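Local coordinates for protein alginate lyase AlgAT5 (Defluviitalea, PDB 5ZQI) that probably cleaves alginate by beta-elimination, as a polysaccharide lyase of family 7 built on a beta-sandwich (jelly-roll) fold, at residues L56-L64 with L84-V95; G141-T152 with L201-S212. One frame throughout, in Å; residues are numbered along the deposited sequence.

Contact 1. Residues L56-L64 with L84-V95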
loop_
_atom_site.group_PDB
_atom_site.type_symbol
_atom_site.label_atom_id
_atom_site.label_comp_id
_atom_site.label_asym_id
_atom_site.label_seq_id
_atom_site.Cartn_x
_atom_site.Cartn_y
_atom_site.Cartn_z
ATOM N N LEU A 56 9.375 -15.400 -13.701
ATOM C CA LEU A 56 8.573 -15.316 -12.490
ATOM C C LEU A 56 7.520 -14.221 -12.594
ATOM O O LEU A 56 7.768 -13.146 -13.148
ATOM C CB LEU A 56 9.452 -15.032 -11.278
ATOM C CG LEU A 56 10.417 -16.136 -10.872
ATOM C CD1 LEU A 56 11.268 -15.645 -9.720
ATOM C CD2 LEU A 56 9.662 -17.403 -10.494
ATOM N N LEU A 57 6.348 -14.496 -12.022
ATOM C CA LEU A 57 5.236 -13.568 -11.940
ATOM C C LEU A 57 5.084 -13.051 -10.524
ATOM O O LEU A 57 5.580 -13.680 -9.580
ATOM C CB LEU A 57 3.923 -14.248 -12.346
ATOM C CG LEU A 57 3.879 -14.737 -13.779
ATOM C CD1 LEU A 57 2.675 -15.623 -13.986
ATOM C CD2 LEU A 57 3.852 -13.540 -14.709
ATOM N N PRO A 58 4.446 -11.902 -10.317
ATOM C CA PRO A 58 4.258 -11.428 -8.930
ATOM C C PRO A 58 3.653 -12.473 -7.996
ATOM O O PRO A 58 4.006 -12.523 -6.806
ATOM C CB PRO A 58 3.362 -10.195 -9.119
ATOM C CG PRO A 58 3.832 -9.662 -10.499
ATOM C CD PRO A 58 3.986 -10.917 -11.321
ATOM N N SER A 59 2.744 -13.300 -8.502
ATOM C CA SER A 59 2.121 -14.362 -7.726
ATOM C C SER A 59 3.094 -15.451 -7.279
ATOM O O SER A 59 2.735 -16.220 -6.384
ATOM C CB SER A 59 1.008 -14.984 -8.548
ATOM O OG SER A 59 1.520 -15.614 -9.715
ATOM N N ASP A 60 4.301 -15.504 -7.836
ATOM C CA ASP A 60 5.347 -16.412 -7.388
ATOM C C ASP A 60 6.154 -15.850 -6.221
ATOM O O ASP A 60 6.856 -16.608 -5.546
ATOM C CB ASP A 60 6.337 -16.703 -8.529
ATOM C CG ASP A 60 5.712 -17.464 -9.693
ATOM O OD1 ASP A 60 5.070 -18.513 -9.458
ATOM O OD2 ASP A 60 5.884 -17.009 -10.845
ATOM N N ILE A 61 6.103 -14.539 -6.005
ATOM C CA ILE A 61 6.868 -13.856 -4.962
ATOM C C ILE A 61 6.017 -13.601 -3.736
ATOM O O ILE A 61 6.452 -13.823 -2.607
ATOM C CB ILE A 61 7.447 -12.526 -5.506
ATOM C CG1 ILE A 61 8.318 -12.776 -6.736
ATOM C CG2 ILE A 61 8.190 -11.793 -4.372
ATOM C CD1 ILE A 61 9.518 -13.585 -6.460
ATOM N N LEU A 62 4.798 -13.107 -3.957
ATOM C CA LEU A 62 3.851 -12.772 -2.906
ATOM C C LEU A 62 2.637 -13.679 -3.033
ATOM O O LEU A 62 2.283 -14.103 -4.137
ATOM C CB LEU A 62 3.409 -11.310 -3.010
ATOM C CG LEU A 62 4.524 -10.272 -3.012
ATOM C CD1 LEU A 62 3.829 -8.885 -3.210
ATOM C CD2 LEU A 62 5.392 -10.300 -1.814
ATOM N N ASP A 63 2.023 -14.002 -1.891
ATOM C CA ASP A 63 0.783 -14.785 -1.869
ATOM C C ASP A 63 -0.343 -13.829 -2.225
ATOM O O ASP A 63 -0.785 -13.050 -1.374
ATOM C CB ASP A 63 0.547 -15.411 -0.502
ATOM C CG ASP A 63 -0.717 -16.225 -0.443
ATOM O OD1 ASP A 63 -1.440 -16.283 -1.456
ATOM O OD2 ASP A 63 -0.997 -16.797 0.643
ATOM N N LEU A 64 -0.816 -13.882 -3.472
ATOM C CA LEU A 64 -1.819 -12.940 -3.948
ATOM C C LEU A 64 -3.239 -13.471 -3.859
ATOM O O LEU A 64 -4.179 -12.811 -4.331
ATOM C CB LEU A 64 -1.495 -12.497 -5.369
ATOM C CG LEU A 64 -0.185 -11.730 -5.544
ATOM C CD1 LEU A 64 0.013 -11.435 -7.074
ATOM C CD2 LEU A 64 -0.130 -10.463 -4.730
ATOM N N LEU A 84 -5.558 -12.610 -11.573
ATOM C CA LEU A 84 -4.382 -12.019 -10.944
ATOM C C LEU A 84 -3.262 -13.036 -10.762
ATOM O O LEU A 84 -2.083 -12.664 -10.806
ATOM C CB LEU A 84 -4.776 -11.382 -9.604
ATOM C CG LEU A 84 -3.685 -10.692 -8.804
ATOM C CD1 LEU A 84 -3.050 -9.552 -9.562
ATOM C CD2 LEU A 84 -4.227 -10.150 -7.462
ATOM N N ASP A 85 -3.593 -14.316 -10.590
ATOM C CA ASP A 85 -2.557 -15.327 -10.414
ATOM C C ASP A 85 -1.583 -15.382 -11.588
ATOM O O ASP A 85 -0.430 -15.782 -11.412
ATOM C CB ASP A 85 -3.207 -16.702 -10.226
ATOM C CG ASP A 85 -2.191 -17.803 -9.928
ATOM O OD1 ASP A 85 -1.499 -17.682 -8.901
ATOM O OD2 ASP A 85 -2.063 -18.763 -10.725
ATOM N N SER A 86 -2.019 -15.038 -12.794
ATOM C CA SER A 86 -1.147 -15.108 -13.961
ATOM C C SER A 86 -0.837 -13.735 -14.554
ATOM O O SER A 86 -0.313 -13.657 -15.675
ATOM C CB SER A 86 -1.767 -16.021 -15.033
ATOM O OG SER A 86 -3.000 -15.494 -15.484
ATOM N N TYR A 87 -1.126 -12.666 -13.831
ATOM C CA TYR A 87 -1.030 -11.309 -14.368
ATOM C C TYR A 87 0.320 -10.655 -14.065
ATOM O O TYR A 87 0.855 -10.755 -12.948
ATOM C CB TYR A 87 -2.151 -10.429 -13.799
ATOM C CG TYR A 87 -2.124 -9.020 -14.359
ATOM C CD1 TYR A 87 -2.673 -8.730 -15.607
ATOM C CD2 TYR A 87 -1.496 -7.993 -13.659
ATOM C CE1 TYR A 87 -2.619 -7.432 -16.105
ATOM C CE2 TYR A 87 -1.439 -6.688 -14.166
ATOM C CZ TYR A 87 -1.962 -6.439 -15.399
ATOM O OH TYR A 87 -1.855 -5.163 -15.935
ATOM N N GLU A 88 0.842 -9.916 -15.047
ATOM C CA GLU A 88 1.920 -8.964 -14.798
ATOM C C GLU A 88 1.737 -7.805 -15.777
ATOM O O GLU A 88 1.028 -7.919 -16.783
ATOM C CB GLU A 88 3.315 -9.600 -14.950
ATOM C CG GLU A 88 3.653 -10.039 -16.344
ATOM C CD GLU A 88 5.109 -10.417 -16.512
ATOM O OE1 GLU A 88 5.420 -11.278 -17.387
ATOM O OE2 GLU A 88 5.965 -9.819 -15.802
ATOM N N HIS A 89 2.384 -6.689 -15.469
ATOM C CA HIS A 89 2.519 -5.561 -16.380
ATOM C C HIS A 89 3.973 -5.120 -16.340
ATOM O O HIS A 89 4.466 -4.729 -15.277
ATOM C CB HIS A 89 1.605 -4.418 -15.995
ATOM C CG HIS A 89 1.547 -3.342 -17.023
ATOM N ND1 HIS A 89 2.640 -2.558 -17.347
ATOM C CD2 HIS A 89 0.556 -2.956 -17.861
ATOM C CE1 HIS A 89 2.309 -1.726 -18.310
ATOM N NE2 HIS A 89 1.047 -1.938 -18.630
ATOM N N SER A 90 4.638 -5.150 -17.495
ATOM C CA SER A 90 6.087 -4.940 -17.585
ATOM C C SER A 90 6.532 -3.606 -16.992
ATOM O O SER A 90 7.697 -3.469 -16.609
ATOM C CB SER A 90 6.513 -5.043 -19.040
ATOM O OG SER A 90 5.986 -3.961 -19.765
ATOM N N GLU A 91 5.658 -2.602 -16.969
ATOM C CA GLU A 91 6.019 -1.322 -16.362
ATOM C C GLU A 91 5.489 -1.132 -14.949
ATOM O O GLU A 91 6.188 -0.559 -14.100
ATOM C CB GLU A 91 5.512 -0.160 -17.220
ATOM C CG GLU A 91 6.004 1.212 -16.739
ATOM C CD GLU A 91 5.758 2.316 -17.729
ATOM O OE1 GLU A 91 5.135 2.060 -18.781
ATOM O OE2 GLU A 91 6.203 3.454 -17.450
ATOM N N TYR A 92 4.266 -1.568 -14.667
ATOM C CA TYR A 92 3.606 -1.172 -13.427
ATOM C C TYR A 92 3.546 -2.227 -12.342
ATOM O O TYR A 92 3.423 -1.839 -11.167
ATOM C CB TYR A 92 2.161 -0.681 -13.728
ATOM C CG TYR A 92 2.138 0.477 -14.702
ATOM C CD1 TYR A 92 2.786 1.666 -14.410
ATOM C CD2 TYR A 92 1.515 0.365 -15.924
ATOM C CE1 TYR A 92 2.777 2.714 -15.298
ATOM C CE2 TYR A 92 1.540 1.386 -16.839
ATOM C CZ TYR A 92 2.163 2.547 -16.530
ATOM O OH TYR A 92 2.136 3.565 -17.451
ATOM N N PHE A 93 3.669 -3.518 -12.677
ATOM C CA PHE A 93 3.411 -4.594 -11.695
ATOM C C PHE A 93 4.134 -5.866 -12.136
ATOM O O PHE A 93 3.613 -6.640 -12.936
ATOM C CB PHE A 93 1.914 -4.822 -11.548
ATOM C CG PHE A 93 1.517 -5.939 -10.594
ATOM C CD1 PHE A 93 1.598 -5.756 -9.229
ATOM C CD2 PHE A 93 1.035 -7.152 -11.075
ATOM C CE1 PHE A 93 1.192 -6.757 -8.372
ATOM C CE2 PHE A 93 0.642 -8.152 -10.230
ATOM C CZ PHE A 93 0.707 -7.948 -8.851
ATOM N N HIS A 94 5.332 -6.025 -11.655
ATOM C CA HIS A 94 6.204 -7.088 -12.128
ATOM C C HIS A 94 7.301 -7.429 -11.172
ATOM O O HIS A 94 7.567 -6.734 -10.323
ATOM C CB HIS A 94 6.804 -6.641 -13.499
ATOM C CG HIS A 94 7.737 -5.515 -13.432
ATOM N ND1 HIS A 94 7.336 -4.226 -13.511
ATOM C CD2 HIS A 94 9.051 -5.471 -13.209
ATOM C CE1 HIS A 94 8.375 -3.439 -13.369
ATOM N NE2 HIS A 94 9.426 -4.168 -13.182
ATOM N N VAL A 95 7.926 -8.582 -11.413
ATOM C CA VAL A 95 9.038 -8.987 -10.557
ATOM C C VAL A 95 10.297 -8.213 -10.941
ATOM O O VAL A 95 10.584 -7.993 -12.130
ATOM C CB VAL A 95 9.271 -10.506 -10.641
ATOM C CG1 VAL A 95 10.449 -10.953 -9.762
ATOM C CG2 VAL A 95 7.985 -11.248 -10.241
HETATM O O HOH W 1 6.757 -10.417 -13.349
HETATM O O HOH W 2 0.814 -12.354 -10.678
#
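Leu84 meets Leu64 at about a right angle: CG of Leu84 lies 4.1 Å from CD1 of Leu64. Both residues are buried, Leu84 also touching Leu69 and Leu64 touching Leu123. At Asp85 the backbone takes over: its carbonyl O accepts the hydroxyl OG of Ser59 at 2.6 Å, the one direct hydrogen bond between the segments. The donor stands 24° off the carbonyl plane. Chi1 of Ser59 (64°) sets OG between the backbone N and the carbonyl carbon, on the side from which Asp85 can be reached. The CA of Ser86 is brushed by CD1 of Leu57, while Tyr87 O comes within 3.5 Å of CD of Pro58. A water ties Leu84 O and Tyr87 O to the N-H of Ser59, donating to both carbonyls and accepting from the amide. Glu88 runs across Leu57 with its extended chain, CD of Glu88 lying 3.8 Å from CD2 of Leu57. Further on, Phe93 presents one ring face to Pro58, whose CG sits 3.9 Å from the ring centroid and 26° off the normal, a CH-pi contact. Leu64 CD1 comes to the edge of the same ring, in its plane. Val95 closes the series: its CG2 packs 3.4 Å from C of Leu57 and meets CG1 of Ile61 tip to tip. A second water donates to Leu56 O and Glu88 OE2 and accepts from Val95 N. The N-terminal turn around 58-61 thus packs on the loop entering 93-95, the outermost strand at one end of the sandwich's seven-stranded sheet; Pro58 and Ile61 also touch Val102 of the next strand. Leu57, Pro58, Ile61 and Leu64 provide apolar contacts, whereas the polar link implies water-mediated pairing for Ser59 N, Leu84 O, Tyr87 O, Leu56 O and Val95 N.

Contact 2. Residues G141-T152 with L201-S212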
loop_
_atom_site.group_PDB
_atom_site.type_symbol
_atom_site.label_atom_id
_atom_site.label_comp_id
_atom_site.label_asym_id
_atom_site.label_seq_id
_atom_site.Cartn_x
_atom_site.Cartn_y
_atom_site.Cartn_z
ATOM N N GLY A 141 -11.661 -8.956 17.248
ATOM C CA GLY A 141 -10.591 -9.711 16.636
ATOM C C GLY A 141 -9.294 -8.927 16.577
ATOM O O GLY A 141 -9.178 -7.794 17.036
ATOM N N THR A 142 -8.301 -9.561 15.969
ATOM C CA THR A 142 -6.968 -9.001 15.821
ATOM C C THR A 142 -6.567 -9.139 14.357
ATOM O O THR A 142 -6.622 -10.236 13.793
ATOM C CB THR A 142 -5.949 -9.686 16.739
ATOM O OG1 THR A 142 -6.395 -9.587 18.100
ATOM C CG2 THR A 142 -4.611 -9.045 16.605
ATOM N N HIS A 143 -6.161 -8.023 13.756
ATOM C CA HIS A 143 -5.956 -7.891 12.316
ATOM C C HIS A 143 -4.578 -7.306 12.086
ATOM O O HIS A 143 -4.288 -6.203 12.548
ATOM C CB HIS A 143 -7.064 -7.014 11.733
ATOM C CG HIS A 143 -8.392 -7.359 12.301
ATOM N ND1 HIS A 143 -9.071 -8.516 11.968
ATOM C CD2 HIS A 143 -9.105 -6.775 13.295
ATOM C CE1 HIS A 143 -10.170 -8.584 12.687
ATOM N NE2 HIS A 143 -10.211 -7.550 13.509
ATOM N N THR A 144 -3.734 -8.033 11.350
ATOM C CA THR A 144 -2.325 -7.680 11.225
ATOM C C THR A 144 -1.901 -7.691 9.772
ATOM O O THR A 144 -2.261 -8.603 9.033
ATOM C CB THR A 144 -1.463 -8.681 11.986
ATOM O OG1 THR A 144 -1.875 -8.741 13.358
ATOM C CG2 THR A 144 0.029 -8.327 11.915
ATOM N N MET A 145 -1.118 -6.688 9.364
ATOM C CA MET A 145 -0.433 -6.678 8.081
ATOM C C MET A 145 1.046 -6.389 8.320
ATOM O O MET A 145 1.391 -5.458 9.067
ATOM C CB MET A 145 -0.996 -5.629 7.130
ATOM C CG MET A 145 -0.258 -5.620 5.771
ATOM S SD MET A 145 -1.040 -4.638 4.489
ATOM C CE MET A 145 -1.127 -3.013 5.230
ATOM N N ILE A 146 1.914 -7.189 7.712
ATOM C CA ILE A 146 3.351 -6.949 7.701
ATOM C C ILE A 146 3.807 -6.752 6.263
ATOM O O ILE A 146 3.538 -7.596 5.396
ATOM C CB ILE A 146 4.150 -8.090 8.339
ATOM C CG1 ILE A 146 3.581 -8.468 9.686
ATOM C CG2 ILE A 146 5.606 -7.624 8.496
ATOM C CD1 ILE A 146 4.207 -9.719 10.318
ATOM N N ILE A 147 4.473 -5.636 5.996
ATOM C CA ILE A 147 5.021 -5.353 4.675
ATOM C C ILE A 147 6.530 -5.169 4.804
ATOM O O ILE A 147 6.990 -4.351 5.605
ATOM C CB ILE A 147 4.424 -4.090 4.033
ATOM C CG1 ILE A 147 2.913 -3.965 4.191
ATOM C CG2 ILE A 147 4.819 -4.059 2.539
ATOM C CD1 ILE A 147 2.396 -2.652 3.648
ATOM N N ASP A 148 7.303 -5.931 4.026
ATOM C CA ASP A 148 8.761 -5.867 3.948
ATOM C C ASP A 148 9.046 -5.286 2.570
ATOM O O ASP A 148 8.736 -5.924 1.561
ATOM C CB ASP A 148 9.313 -7.270 4.148
ATOM C CG ASP A 148 10.788 -7.353 4.036
ATOM O OD1 ASP A 148 11.454 -6.326 3.835
ATOM O OD2 ASP A 148 11.292 -8.496 4.235
ATOM N N GLN A 149 9.555 -4.052 2.508
ATOM C CA GLN A 149 9.561 -3.317 1.244
ATOM C C GLN A 149 10.678 -2.286 1.242
ATOM O O GLN A 149 11.328 -2.043 2.266
ATOM C CB GLN A 149 8.193 -2.652 0.994
ATOM C CG GLN A 149 7.799 -1.584 2.056
ATOM C CD GLN A 149 6.443 -0.985 1.811
ATOM O OE1 GLN A 149 5.953 -0.956 0.687
ATOM N NE2 GLN A 149 5.817 -0.526 2.865
ATOM N N LYS A 150 10.910 -1.686 0.070
ATOM C CA LYS A 150 11.768 -0.508 -0.044
ATOM C C LYS A 150 11.118 0.439 -1.033
ATOM O O LYS A 150 10.472 -0.010 -1.982
ATOM C CB LYS A 150 13.176 -0.863 -0.463
ATOM C CG LYS A 150 13.291 -1.456 -1.850
ATOM C CD LYS A 150 14.734 -1.851 -2.149
ATOM C CE LYS A 150 14.839 -2.524 -3.488
ATOM N NZ LYS A 150 16.235 -3.038 -3.697
ATOM N N ILE A 151 11.188 1.735 -0.772
ATOM C CA ILE A 151 10.660 2.740 -1.693
ATOM C C ILE A 151 11.799 3.197 -2.593
ATOM O O ILE A 151 12.886 3.529 -2.098
ATOM C CB ILE A 151 10.031 3.917 -0.936
ATOM C CG1 ILE A 151 8.959 3.423 0.043
ATOM C CG2 ILE A 151 9.489 4.950 -1.952
ATOM C CD1 ILE A 151 8.598 4.458 1.128
ATOM N N THR A 152 11.586 3.175 -3.918
ATOM C CA THR A 152 12.688 3.380 -4.849
ATOM C C THR A 152 12.612 4.647 -5.692
ATOM O O THR A 152 13.634 5.037 -6.269
ATOM C CB THR A 152 12.836 2.183 -5.799
ATOM O OG1 THR A 152 11.596 1.931 -6.472
ATOM C CG2 THR A 152 13.220 0.919 -5.030
ATOM N N LEU A 201 16.053 6.515 -0.068
ATOM C CA LEU A 201 15.441 5.652 -1.063
ATOM C C LEU A 201 16.298 4.411 -1.253
ATOM O O LEU A 201 17.536 4.479 -1.260
ATOM C CB LEU A 201 15.263 6.374 -2.399
ATOM C CG LEU A 201 14.177 7.462 -2.440
ATOM C CD1 LEU A 201 14.305 8.147 -3.814
ATOM C CD2 LEU A 201 12.810 6.936 -2.169
ATOM N N GLY A 202 15.630 3.278 -1.433
ATOM C CA GLY A 202 16.286 2.005 -1.604
ATOM C C GLY A 202 16.520 1.228 -0.330
ATOM O O GLY A 202 17.002 0.101 -0.401
ATOM N N THR A 203 16.161 1.781 0.820
ATOM C CA THR A 203 16.409 1.140 2.101
ATOM C C THR A 203 15.249 0.189 2.425
ATOM O O THR A 203 14.087 0.613 2.527
ATOM C CB THR A 203 16.586 2.188 3.201
ATOM O OG1 THR A 203 17.661 3.087 2.868
ATOM C CG2 THR A 203 16.901 1.480 4.542
ATOM N N ARG A 204 15.568 -1.092 2.610
ATOM C CA ARG A 204 14.574 -2.086 2.994
ATOM C C ARG A 204 14.130 -1.867 4.438
ATOM O O ARG A 204 14.947 -1.617 5.330
ATOM C CB ARG A 204 15.161 -3.501 2.818
ATOM C CG ARG A 204 14.135 -4.641 2.814
ATOM C CD ARG A 204 14.727 -5.919 2.247
ATOM N NE ARG A 204 13.923 -7.078 2.586
ATOM C CZ ARG A 204 14.193 -8.306 2.204
ATOM N NH1 ARG A 204 15.273 -8.550 1.467
ATOM N NH2 ARG A 204 13.371 -9.298 2.532
ATOM N N PHE A 205 12.820 -1.949 4.657
ATOM C CA PHE A 205 12.268 -1.851 6.004
ATOM C C PHE A 205 11.042 -2.745 6.118
ATOM O O PHE A 205 10.405 -3.108 5.115
ATOM C CB PHE A 205 11.890 -0.401 6.403
ATOM C CG PHE A 205 10.774 0.214 5.610
ATOM C CD1 PHE A 205 11.046 0.920 4.493
ATOM C CD2 PHE A 205 9.442 0.171 6.032
ATOM C CE1 PHE A 205 10.015 1.553 3.740
ATOM C CE2 PHE A 205 8.442 0.773 5.295
ATOM C CZ PHE A 205 8.732 1.425 4.117
ATOM N N THR A 206 10.687 -3.060 7.358
ATOM C CA THR A 206 9.421 -3.705 7.653
ATOM C C THR A 206 8.514 -2.752 8.404
ATOM O O THR A 206 8.954 -2.031 9.304
ATOM C CB THR A 206 9.612 -4.993 8.458
ATOM O OG1 THR A 206 10.110 -4.716 9.768
ATOM C CG2 THR A 206 10.579 -5.877 7.748
ATOM N N VAL A 207 7.241 -2.764 8.038
ATOM C CA VAL A 207 6.206 -2.060 8.771
ATOM C C VAL A 207 5.119 -3.063 9.111
ATOM O O VAL A 207 4.696 -3.853 8.259
ATOM C CB VAL A 207 5.669 -0.853 7.987
ATOM C CG1 VAL A 207 5.094 -1.220 6.634
ATOM C CG2 VAL A 207 4.656 -0.091 8.835
ATOM N N LYS A 208 4.735 -3.089 10.381
ATOM C CA LYS A 208 3.670 -3.958 10.866
ATOM C C LYS A 208 2.552 -3.108 11.459
ATOM O O LYS A 208 2.804 -2.222 12.284
ATOM C CB LYS A 208 4.196 -4.948 11.915
ATOM C CG LYS A 208 3.126 -5.860 12.481
ATOM C CD LYS A 208 3.668 -6.985 13.354
ATOM C CE LYS A 208 4.349 -6.467 14.591
ATOM N NZ LYS A 208 4.567 -7.594 15.545
ATOM N N ILE A 209 1.321 -3.391 11.051
ATOM C CA ILE A 209 0.117 -2.706 11.504
ATOM C C ILE A 209 -0.757 -3.747 12.187
ATOM O O ILE A 209 -1.042 -4.794 11.592
ATOM C CB ILE A 209 -0.627 -2.048 10.331
ATOM C CG1 ILE A 209 0.285 -1.076 9.585
ATOM C CG2 ILE A 209 -1.903 -1.356 10.869
ATOM C CD1 ILE A 209 -0.348 -0.501 8.325
ATOM N N VAL A 210 -1.163 -3.472 13.435
ATOM C CA VAL A 210 -1.996 -4.376 14.220
ATOM C C VAL A 210 -3.196 -3.600 14.743
ATOM O O VAL A 210 -3.040 -2.664 15.538
ATOM C CB VAL A 210 -1.224 -5.003 15.398
ATOM C CG1 VAL A 210 -2.135 -5.959 16.172
ATOM C CG2 VAL A 210 0.015 -5.688 14.931
ATOM N N ALA A 211 -4.385 -4.022 14.355
ATOM C CA ALA A 211 -5.640 -3.439 14.826
ATOM C C ALA A 211 -6.344 -4.439 15.737
ATOM O O ALA A 211 -6.618 -5.570 15.319
ATOM C CB ALA A 211 -6.533 -3.084 13.645
ATOM N N SER A 212 -6.680 -4.021 16.956
ATOM C CA SER A 212 -7.254 -4.881 17.972
ATOM C C SER A 212 -7.566 -4.006 19.184
ATOM O O SER A 212 -6.851 -3.053 19.477
ATOM C CB SER A 212 -6.280 -5.994 18.352
ATOM O OG SER A 212 -6.886 -6.935 19.199
HETATM O O HOH W 3 18.240 -1.116 -2.548
#
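Ile147 and Val207 lie in the middle of a regular antiparallel ladder, CB of Ile147 3.9 Å from CG1 of Val207, on the buried face that also carries Met145, Ile209, Gln149 and Phe205. The axes of strands 142-152 and 205-212 run 4.7 Å apart at 172°, and eight backbone bonds join the pairs from His143-Ala211 to Gln149-Phe205. On this face Gln149 CG stands over the Phe205 ring, 4.2 Å from its centroid, while Ile151 CD1 meets the ring edge; the Gln149 amide is engaged by Asn259 and Val163. Ile174 and Ile176 of strand 172-179 pack on the same side, the interior of the sandwich.

The other face, bearing Thr144, Ile146, Asp148 and Lys208, is more open. With chi1 of Asp148 at 178°, its CG points opposite the backbone N and the carboxylate meets the extended Arg204, which grips it side-on in a salt bridge, Arg204 NE to Asp148 OD1 2.9 Å and NH2 to OD2 2.8 Å, the two planes 34° apart. Asp148 OD2 also bonds Asn263. Lys150 NZ shares a water with Gly202 O and hydrogen-bonds Tyr262 OH. Largely apolar side chains thus face the opposing sheet, and the paired charges probably neutralise each other on the less buried face.

Overall arrangement
From the N terminus, the chain first closes contact 1, where residues 84-95 return to pack on the short, weakly bonded helical turn around 58-61 after an intervening 19 residues that include strand 67-70. Contact 2 follows in series: strand 142-153 is joined by 205-212 across a longer loop of 48 residues, which contribute four strands to the facing sheet. The two loops neither nest nor cross. Both contacts reach the seven-stranded antiparallel sheet, contact 1 at its outermost strand 93-95 and contact 2 at two neighbouring inner strands, with 102-107 and 256-269 between them. Their centres lie about 19 Å apart and their nearest atoms about 6 Å apart.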